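PDB 3SQR: laccase, which oxidises hydroquinones and related phenols with molecular oxygen at a set of copper ions, and probably serves in the breakdown of lignin and the detoxification of its products. Local coordinates for residues 128-131 and 132-135; 337-340 and 341-344; 419-422 and 423-427. One frame throughout, in Å; residues are numbered along the deposited sequence.

Contact 1. Residues 128-131 and 132-135; sequences IRQL and GSLE
Gln-130 and Ser-133 face each other across a type II beta turn, with Leu-131 and Gly-132 at its two central positions. Two hydrogen bonds join the same pair of residues. The first is the backbone bond that closes the turn: Ser-133 N gives its hydrogen to Gln-130 O at 2.9 Å. The second runs between side chains. Ser-133 OG donates to Gln-130 OE1 at 2.6 Å and lies in the plane of that carbonyl, at a C=O...O angle of 147°. Ser-133 sets its OG between its own backbone N and carbonyl carbon (chi1 54°). The Gln-130 chain bends at chi2 (-70°), which brings OE1 to the Ser-133 hydroxyl. This bond restricts the rotation of the Gln-130 amide.

Gly-132 has a positive phi, as expected for the third residue of a type II turn. Within 128-131, the Leu-131 methyl CD2 lies over one face of the Arg-129 guanidinium, 3.7 Å above its plane and near the rim.

The turn belongs to the loop between strands 123-125 and 152-158. Gln-130 and Ser-133 both touch Phe-157 of strand 152-158. Gln-130 and Leu-134 touch Trp-522 of strand 520-526, and Arg-129 forms a salt bridge with Asp-517 just before that strand.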
loop_
_atom_site.group_PDB
_atom_site.type_symbol
_atom_site.label_atom_id
_atom_site.label_comp_id
_atom_site.label_asym_id
_atom_site.label_seq_id
_atom_site.Cartn_x
_atom_site.Cartn_y
_atom_site.Cartn_z
ATOM N N ILE A 128 -4.558 2.577 7.319
ATOM C CA ILE A 128 -5.565 2.762 8.316
ATOM C C ILE A 128 -4.863 3.014 9.634
ATOM O O ILE A 128 -4.094 2.204 10.071
ATOM C CB ILE A 128 -6.573 1.566 8.387
ATOM C CG1 ILE A 128 -7.342 1.468 7.035
ATOM C CG2 ILE A 128 -7.626 1.796 9.477
ATOM C CD1 ILE A 128 -8.184 2.731 6.619
ATOM N N ARG A 129 -5.273 4.066 10.310
ATOM C CA ARG A 129 -4.512 4.555 11.463
ATOM C C ARG A 129 -4.503 3.565 12.627
ATOM O O ARG A 129 -3.517 3.477 13.328
ATOM C CB ARG A 129 -5.139 5.854 11.887
ATOM C CG ARG A 129 -4.354 6.587 12.868
ATOM C CD ARG A 129 -5.138 7.777 13.322
ATOM N NE ARG A 129 -4.339 8.664 14.177
ATOM C CZ ARG A 129 -4.824 9.804 14.687
ATOM N NH1 ARG A 129 -6.061 10.123 14.469
ATOM N NH2 ARG A 129 -4.055 10.628 15.368
ATOM N N GLN A 130 -5.623 2.848 12.825
ATOM C CA GLN A 130 -5.819 1.924 13.913
ATOM C C GLN A 130 -5.565 2.550 15.277
ATOM O O GLN A 130 -5.066 1.888 16.165
ATOM C CB GLN A 130 -4.891 0.700 13.757
ATOM C CG GLN A 130 -5.066 -0.054 12.406
ATOM C CD GLN A 130 -6.364 -0.799 12.301
ATOM O OE1 GLN A 130 -7.181 -0.809 13.227
ATOM N NE2 GLN A 130 -6.577 -1.450 11.160
ATOM N N LEU A 131 -5.989 3.769 15.438
ATOM C CA LEU A 131 -5.978 4.424 16.776
ATOM C C LEU A 131 -6.800 3.615 17.771
ATOM O O LEU A 131 -8.007 3.399 17.591
ATOM C CB LEU A 131 -6.454 5.855 16.634
ATOM C CG LEU A 131 -6.487 6.736 17.871
ATOM C CD1 LEU A 131 -5.147 6.790 18.467
ATOM C CD2 LEU A 131 -7.011 8.152 17.463
ATOM N N GLY A 132 -6.110 3.047 18.780
ATOM C CA GLY A 132 -6.770 2.188 19.745
ATOM C C GLY A 132 -7.161 0.806 19.277
ATOM O O GLY A 132 -7.910 0.060 19.962
ATOM N N SER A 133 -6.695 0.427 18.086
ATOM C CA SER A 133 -6.964 -0.892 17.595
ATOM C C SER A 133 -5.707 -1.535 16.993
ATOM O O SER A 133 -5.758 -2.250 15.988
ATOM C CB SER A 133 -8.115 -0.865 16.596
ATOM O OG SER A 133 -7.803 0.097 15.589
ATOM N N LEU A 134 -4.571 -1.292 17.653
ATOM C CA LEU A 134 -3.272 -1.745 17.215
ATOM C C LEU A 134 -3.305 -3.205 16.830
ATOM O O LEU A 134 -2.681 -3.651 15.865
ATOM C CB LEU A 134 -2.300 -1.588 18.424
ATOM C CG LEU A 134 -1.052 -2.421 18.300
ATOM C CD1 LEU A 134 -0.095 -1.880 17.216
ATOM C CD2 LEU A 134 -0.321 -2.409 19.721
ATOM N N GLU A 135 -4.075 -3.993 17.597
ATOM C CA GLU A 135 -4.069 -5.413 17.464
ATOM C C GLU A 135 -4.791 -5.920 16.195
ATOM O O GLU A 135 -4.788 -7.077 15.881
ATOM C CB GLU A 135 -4.660 -6.064 18.709
ATOM C CG GLU A 135 -6.098 -5.885 18.874
ATOM C CD GLU A 135 -6.585 -4.510 19.438
ATOM O OE1 GLU A 135 -5.768 -3.559 19.696
ATOM O OE2 GLU A 135 -7.816 -4.439 19.672
#

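Contact 2. Residues 337-340 and 341-344; sequences NNEA and ANAT. With NAG (2-acetamido-2-deoxy-beta-D-glucopyranose), chain K.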
loop_
_atom_site.group_PDB
_atom_site.type_symbol
_atom_site.label_atom_id
_atom_site.label_comp_id
_atom_site.label_asym_id
_atom_site.label_seq_id
_atom_site.Cartn_x
_atom_site.Cartn_y
_atom_site.Cartn_z
ATOM N N ASN A 337 10.405 -5.936 -16.271
ATOM C CA ASN A 337 9.210 -6.708 -16.568
ATOM C C ASN A 337 9.345 -7.181 -18.028
ATOM O O ASN A 337 9.842 -6.461 -18.926
ATOM C CB ASN A 337 7.972 -5.848 -16.390
ATOM C CG ASN A 337 6.718 -6.649 -16.440
ATOM O OD1 ASN A 337 6.301 -7.290 -15.457
ATOM N ND2 ASN A 337 6.156 -6.674 -17.603
ATOM N N ASN A 338 8.814 -8.362 -18.261
ATOM C CA ASN A 338 8.897 -8.965 -19.580
ATOM C C ASN A 338 8.013 -8.314 -20.578
ATOM O O ASN A 338 8.267 -8.400 -21.792
ATOM C CB ASN A 338 8.516 -10.435 -19.487
ATOM C CG ASN A 338 9.595 -11.296 -18.929
ATOM O OD1 ASN A 338 10.688 -10.832 -18.579
ATOM N ND2 ASN A 338 9.322 -12.593 -18.888
ATOM N N GLU A 339 6.987 -7.580 -20.114
ATOM C CA GLU A 339 6.047 -6.981 -21.011
ATOM C C GLU A 339 5.732 -5.560 -20.565
ATOM O O GLU A 339 4.573 -5.130 -20.558
ATOM C CB GLU A 339 4.782 -7.822 -21.008
ATOM C CG GLU A 339 5.008 -9.270 -21.397
ATOM C CD GLU A 339 5.487 -9.473 -22.827
ATOM O OE1 GLU A 339 5.368 -8.556 -23.633
ATOM O OE2 GLU A 339 6.010 -10.557 -23.109
ATOM N N ALA A 340 6.791 -4.792 -20.286
ATOM C CA ALA A 340 6.592 -3.418 -19.855
ATOM C C ALA A 340 5.708 -2.558 -20.766
ATOM O O ALA A 340 4.873 -1.785 -20.292
ATOM C CB ALA A 340 7.985 -2.738 -19.622
ATOM N N ALA A 341 5.886 -2.663 -22.091
ATOM C CA ALA A 341 5.187 -1.817 -23.017
ATOM C C ALA A 341 3.672 -2.100 -22.999
ATOM O O ALA A 341 2.899 -1.254 -23.465
ATOM C CB ALA A 341 5.764 -1.963 -24.478
ATOM N N ASN A 342 3.286 -3.271 -22.499
ATOM C CA ASN A 342 1.872 -3.705 -22.459
ATOM C C ASN A 342 1.132 -3.418 -21.174
ATOM O O ASN A 342 0.006 -3.884 -20.986
ATOM C CB ASN A 342 1.732 -5.165 -22.812
ATOM C CG ASN A 342 2.413 -5.555 -24.115
ATOM O OD1 ASN A 342 3.528 -6.116 -24.082
ATOM N ND2 ASN A 342 1.784 -5.284 -25.250
ATOM N N ALA A 343 1.738 -2.573 -20.325
ATOM C CA ALA A 343 1.063 -2.089 -19.086
ATOM C C ALA A 343 0.156 -0.941 -19.480
ATOM O O ALA A 343 0.433 0.205 -19.197
ATOM C CB ALA A 343 2.092 -1.632 -18.059
ATOM N N THR A 344 -0.942 -1.288 -20.136
ATOM C CA THR A 344 -1.851 -0.363 -20.716
ATOM C C THR A 344 -3.266 -0.932 -20.601
ATOM O O THR A 344 -3.466 -2.144 -20.388
ATOM C CB THR A 344 -1.603 -0.143 -22.247
ATOM O OG1 THR A 344 -1.752 -1.371 -22.958
ATOM C CG2 THR A 344 -0.187 0.444 -22.476
HETATM C C1 NAG K . 2.455 -5.669 -26.470
HETATM C C2 NAG K . 1.542 -6.413 -27.408
HETATM C C3 NAG K . 2.225 -6.557 -28.791
HETATM C C4 NAG K . 2.613 -5.149 -29.235
HETATM C C5 NAG K . 3.593 -4.567 -28.239
HETATM C C6 NAG K . 3.950 -3.142 -28.616
HETATM C C7 NAG K . 0.031 -7.883 -26.200
HETATM C C8 NAG K . -0.171 -9.215 -25.563
HETATM N N2 NAG K . 1.229 -7.668 -26.786
HETATM O O3 NAG K . 1.313 -7.156 -29.684
HETATM O O4 NAG K . 3.274 -5.131 -30.462
HETATM O O5 NAG K . 2.911 -4.459 -27.033
HETATM O O6 NAG K . 4.540 -2.600 -27.466
HETATM O O7 NAG K . -0.888 -7.036 -26.142
#
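Glu-339 and Asn-342 meet through both backbone and side chain in a tight turn that carries an N-linked sugar. The compact part begins with the backbone. Asn-342 N donates to Glu-339 O at 3.0 Å, and Ala-343 N donates to Ala-340 O at 3.2 Å. Both donors stand well above the plane of the carbonyl they bind. Ala-343 CB packs against Ala-340 O at 3.6 Å.

The side chains of Glu-339 and Asn-342 belong to this close part too. They lie side by side and point the same way, with carboxylate and amide planes 45° apart. Glu-339 bends at chi2 (-65°), which folds its carboxylate toward the amide. In the conformer of Asn-342 described here, Glu-339 OE1 comes 3.1 Å from Asn-342 OD1. Both atoms are acceptors, so they do not bond to each other. Glu-339 and Ala-343 also touch strand 227-230, at Asn-227 and Thr-228, and Asn-342 O accepts a hydrogen bond from Asn-234 ND2.

The loose, solvent-facing side is formed by Ala-341 and the sugar. Asn-342 ND2 is bonded covalently to C1 of the N-acetylglucosamine at 1.4 Å. Beside it the exposed Ala-341 sets its CB 3.3 Å from the sugar O6. The sugar is also hydrogen-bonded to Thr-235 OG1.

Ala-343 is the centre of an inverse gamma turn that leads into strand 344-348. Asn-342, Ala-343 and Thr-344 form the Asn-X-Thr sequon, and the whole is an N-glycosylation site on a surface turn.

Contact 3. Residues 419-422 and 423-427; sequences TTLK and IFNNE. With NAG (2-acetamido-2-deoxy-beta-D-glucopyranose), chain J.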
loop_
_atom_site.group_PDB
_atom_site.type_symbol
_atom_site.label_atom_id
_atom_site.label_comp_id
_atom_site.label_asym_id
_atom_site.label_seq_id
_atom_site.Cartn_x
_atom_site.Cartn_y
_atom_site.Cartn_z
ATOM N N THR A 419 5.722 -8.543 18.433
ATOM C CA THR A 419 6.068 -7.439 19.305
ATOM C C THR A 419 4.996 -7.137 20.306
ATOM O O THR A 419 5.301 -6.794 21.445
ATOM C CB THR A 419 6.299 -6.140 18.464
ATOM O OG1 THR A 419 7.148 -6.494 17.372
ATOM C CG2 THR A 419 6.970 -5.072 19.303
ATOM N N THR A 420 3.708 -7.191 19.902
ATOM C CA THR A 420 2.637 -6.907 20.826
ATOM C C THR A 420 2.550 -7.949 21.931
ATOM O O THR A 420 2.203 -7.605 23.043
ATOM C CB THR A 420 1.262 -6.754 20.100
ATOM O OG1 THR A 420 1.488 -5.711 19.131
ATOM C CG2 THR A 420 0.263 -6.174 21.077
ATOM N N LEU A 421 2.864 -9.180 21.612
ATOM C CA LEU A 421 2.869 -10.231 22.673
ATOM C C LEU A 421 3.967 -9.901 23.653
ATOM O O LEU A 421 3.760 -9.917 24.875
ATOM C CB LEU A 421 2.983 -11.587 22.071
ATOM C CG LEU A 421 3.070 -12.728 23.107
ATOM C CD1 LEU A 421 1.848 -12.682 24.048
ATOM C CD2 LEU A 421 3.177 -14.031 22.339
ATOM N N LYS A 422 5.096 -9.510 23.126
ATOM C CA LYS A 422 6.197 -9.057 23.989
ATOM C C LYS A 422 5.789 -7.876 24.863
ATOM O O LYS A 422 6.073 -7.794 26.084
ATOM C CB LYS A 422 7.435 -8.783 23.132
ATOM C CG LYS A 422 7.925 -9.969 22.357
ATOM C CD LYS A 422 9.218 -9.655 21.645
ATOM C CE LYS A 422 9.675 -10.701 20.720
ATOM N NZ LYS A 422 10.172 -11.947 21.488
ATOM N N ILE A 423 5.112 -6.891 24.271
ATOM C CA ILE A 423 4.597 -5.804 25.019
ATOM C C ILE A 423 3.565 -6.217 26.070
ATOM O O ILE A 423 3.646 -5.752 27.175
ATOM C CB ILE A 423 3.943 -4.743 24.025
ATOM C CG1 ILE A 423 5.087 -4.071 23.321
ATOM C CG2 ILE A 423 3.045 -3.825 24.783
ATOM C CD1 ILE A 423 4.607 -3.290 22.050
ATOM N N PHE A 424 2.603 -7.065 25.725
ATOM C CA PHE A 424 1.649 -7.609 26.701
ATOM C C PHE A 424 2.359 -8.326 27.878
ATOM O O PHE A 424 1.855 -8.314 29.001
ATOM C CB PHE A 424 0.686 -8.595 26.039
ATOM C CG PHE A 424 -0.270 -7.941 25.011
ATOM C CD1 PHE A 424 -0.407 -6.549 24.906
ATOM C CD2 PHE A 424 -1.060 -8.752 24.196
ATOM C CE1 PHE A 424 -1.288 -5.991 23.969
ATOM C CE2 PHE A 424 -1.924 -8.216 23.268
ATOM C CZ PHE A 424 -2.063 -6.837 23.156
ATOM N N ASN A 425 3.487 -8.933 27.593
ATOM C CA ASN A 425 4.365 -9.508 28.641
ATOM C C ASN A 425 5.328 -8.548 29.310
ATOM O O ASN A 425 6.219 -8.987 30.060
ATOM C CB ASN A 425 5.099 -10.687 28.050
ATOM C CG ASN A 425 4.202 -11.903 27.930
ATOM O OD1 ASN A 425 3.952 -12.411 26.832
ATOM N ND2 ASN A 425 3.677 -12.375 29.095
ATOM N N ASN A 426 5.133 -7.240 29.065
ATOM C CA ASN A 426 5.819 -6.134 29.733
ATOM C C ASN A 426 7.313 -6.051 29.431
ATOM O O ASN A 426 8.088 -5.499 30.189
ATOM C CB ASN A 426 5.549 -6.155 31.234
ATOM C CG ASN A 426 4.103 -5.911 31.560
ATOM O OD1 ASN A 426 3.407 -5.107 30.889
ATOM N ND2 ASN A 426 3.609 -6.609 32.577
ATOM N N GLU A 427 7.695 -6.565 28.275
ATOM C CA GLU A 427 9.055 -6.467 27.768
ATOM C C GLU A 427 9.255 -5.119 27.163
ATOM O O GLU A 427 8.392 -4.684 26.385
ATOM C CB GLU A 427 9.266 -7.553 26.734
ATOM C CG GLU A 427 9.084 -8.987 27.248
ATOM C CD GLU A 427 9.113 -9.996 26.175
ATOM O OE1 GLU A 427 9.924 -9.863 25.255
ATOM O OE2 GLU A 427 8.351 -10.967 26.279
HETATM C C1 NAG J . 2.236 -6.412 32.986
HETATM C C2 NAG J . 1.606 -7.657 33.600
HETATM C C3 NAG J . 0.239 -7.322 34.214
HETATM C C4 NAG J . 0.236 -6.009 35.021
HETATM C C5 NAG J . 0.859 -4.893 34.189
HETATM C C6 NAG J . 0.872 -3.546 34.918
HETATM C C7 NAG J . 2.067 -9.901 32.637
HETATM C C8 NAG J . 1.951 -10.762 31.407
HETATM N N2 NAG J . 1.568 -8.666 32.528
HETATM O O3 NAG J . -0.134 -8.379 35.058
HETATM O O4 NAG J . -1.083 -5.604 35.341
HETATM O O5 NAG J . 2.185 -5.296 33.872
HETATM O O6 NAG J . 1.654 -3.674 36.085
HETATM O O7 NAG J . 2.584 -10.346 33.666
HETATM O O HOH W 1 11.970 -11.058 23.246
#
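Thr-420 holds its CG2 anti to the backbone N (its OG1 has chi1 -56°), and Phe-424 turns its ring back along the helix with chi1 -66°. In the conformer of Thr-420 described here, the methyl therefore lies over the ring face. This is a CH-pi contact: Thr-420 CG2 is 3.5 Å from the centroid of the Phe-424 ring, 28° off the normal. Thr-420 O sits over a face of the ring too, near its rim. The same oxygen accepts the nearly straight bond from Phe-424 N at 2.8 Å.

Thr-419 and Ile-423 make a lighter pair, with Thr-419 CG2 at 4.0 Å from Ile-423 CD1. Helical bonds also run from Ile-423 N to Thr-419 O and from Asn-425 N to Leu-421 O.

The helix ends in a Schellman motif. Glu-427 N reaches back to Lys-422 O at 3.0 Å, and Asn-426 N to Ile-423 O at 2.8 Å. Asn-426 is the C-prime residue, with positive phi. Its ND2 carries an N-acetylglucosamine, bonded to C1.

The side chain of Glu-427 crosses that of Lys-422, with Glu-427 OE1 3.4 Å from Lys-422 CB. The charged ends stay apart, Lys-422 NZ to Glu-427 OE1 being 4.3 Å. One water bridges them: it accepts from NZ and donates to OE1.

Lys-422 NZ is also hydrogen-bonded to Ser-417 OG, Thr-419 OG1 to Gln-539 OE1, and Thr-420 OG1 to Val-142 O. Helix 419-424 packs beside helix 551-567, where Phe-557 meets the Phe-424 ring edge-to-face and touches Thr-420 and Leu-421. Thr-419 and Ile-423 lie against Val-541 of strand 537-542 and Ser-521 of strand 520-526.

How the contacts relate
All three contacts are local and partly buried, but they differ in place and chemistry. Contact 1 is the innermost, and the Gln-130 side chain is about 11 Å from a bound copper. Contacts 2 and 3 lie further out, at glycosylated surface sites. Their centres are about 45 Å apart, on opposite sides of the chain centre. Contacts 1 and 3 touch: Leu-134 CD2 lies 3.8 Å from Thr-420 OG1, and both contacts pack on strand 520-526. Contact 1 adds a side-chain hydrogen bond to its backbone turn bond. Across contact 2 the hydrogen bonds are between backbone atoms, whereas contact 3 adds aromatic packing and a bridging water.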